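Local coordinates for DUF4276 family protein (Pyrococcus horikoshii, PDB 2P62), which is of unknown function, an archaeal protein of the DUF3226 family that pairs with a second copy of itself in the crystal, at the interface of chains A and B. Numbering follows the deposited sequence. Chains: chain A/B, Hypothetical protein PH0156.

The interface of chains A and B. Residues chain A 195, 198; chain B 180, 184-185, 188.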
ATOM      1  N   ILE A 195      -1.126  14.629  -4.738  1.00 31.87           N
ATOM      2  CA  ILE A 195      -0.968  15.415  -5.949  1.00 31.78           C
ATOM      3  C   ILE A 195      -0.133  16.657  -5.669  1.00 33.18           C
ATOM      4  O   ILE A 195       0.758  17.006  -6.447  1.00 34.83           O
ATOM      5  CB  ILE A 195      -2.337  15.840  -6.486  1.00 30.42           C
ATOM      6  CG1 ILE A 195      -3.148  14.591  -6.843  1.00 27.04           C
ATOM      7  CG2 ILE A 195      -2.164  16.790  -7.657  1.00 29.11           C
ATOM      8  CD1 ILE A 195      -4.597  14.872  -7.220  1.00 26.24           C
ATOM      9  N   ASP A 198       3.328  15.637  -5.434  1.00 33.03           N
ATOM     10  CA  ASP A 198       3.744  14.807  -6.557  1.00 34.03           C
ATOM     11  C   ASP A 198       4.219  13.442  -6.051  1.00 32.13           C
ATOM     12  O   ASP A 198       5.312  12.984  -6.391  1.00 33.14           O
ATOM     13  CB  ASP A 198       4.871  15.490  -7.342  1.00 38.10           C
ATOM     14  CG  ASP A 198       5.070  14.880  -8.734  1.00 42.97           C
ATOM     15  OD1 ASP A 198       6.212  14.916  -9.250  1.00 46.04           O
ATOM     16  OD2 ASP A 198       4.082  14.379  -9.318  1.00 41.74           O
TER
ATOM     17  N   LYS B 180      -1.563  23.182  -9.159  1.00 38.58           N
ATOM     18  CA  LYS B 180      -0.285  22.489  -9.237  1.00 41.09           C
ATOM     19  C   LYS B 180       0.689  23.314 -10.073  1.00 42.08           C
ATOM     20  O   LYS B 180       1.906  23.208  -9.912  1.00 39.50           O
ATOM     21  CB  LYS B 180      -0.473  21.102  -9.855  1.00 42.62           C
ATOM     22  CG  LYS B 180       0.736  20.179  -9.736  1.00 46.81           C
ATOM     23  CD  LYS B 180       0.479  18.879 -10.499  1.00 52.22           C
ATOM     24  CE  LYS B 180       1.645  17.893 -10.424  1.00 54.78           C
ATOM     25  NZ  LYS B 180       1.865  17.322  -9.058  1.00 54.98           N
ATOM     26  N   LEU B 184      -1.517  17.631 -15.026  1.00 34.30           N
ATOM     27  CA  LEU B 184      -1.577  16.493 -14.124  1.00 32.25           C
ATOM     28  C   LEU B 184      -0.938  15.255 -14.746  1.00 33.59           C
ATOM     29  O   LEU B 184      -0.967  15.074 -15.967  1.00 33.00           O
ATOM     30  CB  LEU B 184      -3.036  16.182 -13.782  1.00 28.71           C
ATOM     31  CG  LEU B 184      -3.824  17.280 -13.072  1.00 27.89           C
ATOM     32  CD1 LEU B 184      -5.252  16.811 -12.849  1.00 27.92           C
ATOM     33  CD2 LEU B 184      -3.168  17.617 -11.748  1.00 26.50           C
ATOM     34  N   THR B 185      -0.352  14.405 -13.909  1.00 33.03           N
ATOM     35  CA  THR B 185       0.244  13.174 -14.412  1.00 31.66           C
ATOM     36  C   THR B 185      -0.839  12.111 -14.324  1.00 31.36           C
ATOM     37  O   THR B 185      -1.843  12.289 -13.627  1.00 30.95           O
ATOM     38  CB  THR B 185       1.413  12.695 -13.546  1.00 30.86           C
ATOM     39  OG1 THR B 185       0.922  12.374 -12.240  1.00 31.00           O
ATOM     40  CG2 THR B 185       2.494  13.753 -13.451  1.00 28.11           C
ATOM     41  N   ASP B 188      -1.543  11.347 -10.872  1.00 27.92           N
ATOM     42  CA  ASP B 188      -2.386  12.292 -10.131  1.00 28.66           C
ATOM     43  C   ASP B 188      -3.861  11.942 -10.376  1.00 29.07           C
ATOM     44  O   ASP B 188      -4.683  12.043  -9.467  1.00 28.48           O
ATOM     45  CB  ASP B 188      -2.168  13.755 -10.572  1.00 28.93           C
ATOM     46  CG  ASP B 188      -0.773  14.281 -10.265  1.00 31.70           C
ATOM     47  OD1 ASP B 188      -0.221  13.983  -9.184  1.00 29.84           O
ATOM     48  OD2 ASP B 188      -0.231  15.029 -11.111  1.00 34.97           O
TER
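A:Ile195 lies in the last turn of helix 186-196, its backbone still helical (phi/psi -72/-43°), and meets the first turn of the same helix in chain B, where B:Asp188 sits, while A:Asp198 follows in a loop with positive phi. The ammonium NZ of B:Lys180 crosses the boundary and donates a hydrogen bond of 2.9 Å to the backbone O of A:Ile195, slightly tilted from the carbonyl plane. That lysine runs extended from its own helix end and bends only at chi4 (68°), which turns NZ towards chain A. From there NZ of B:Lys180 also makes long salt bridges, 3.7 Å to OD2 of A:Asp198, whose side chain crosses the lysine at about a right angle, and an equal 3.7 Å to OD2 of B:Asp188 on its own side. The two carboxylates thus share one ammonium group, which probably offsets their mutual repulsion. B:Asp188 and B:Thr185 form a capping box at the N-terminus of helix 186-196, with B:Thr185 as the N-cap residue: B:Thr185 N donates an essentially straight bond (2.9 Å) to OD2 of B:Asp188, arriving from above the carboxylate plane, and B:Asp188 N donates in return to the hydroxyl OG1 of B:Thr185. Held this way, B:Asp188 lays OD1 against A:Ile195, 3.7 Å from CG2 of the isoleucine, a van der Waals contact in which the two side chains cross obliquely, while the isoleucine's CD1 reaches towards the aspartate's backbone O. An alanine in place of B:Asp188 would probably leave B:Thr185 N without its capping acceptor and B:Lys180 with less to steady it beside A:Ile195. The patch recurs with the chains exchanged, and it helps join the two copies in what may be the biological dimer.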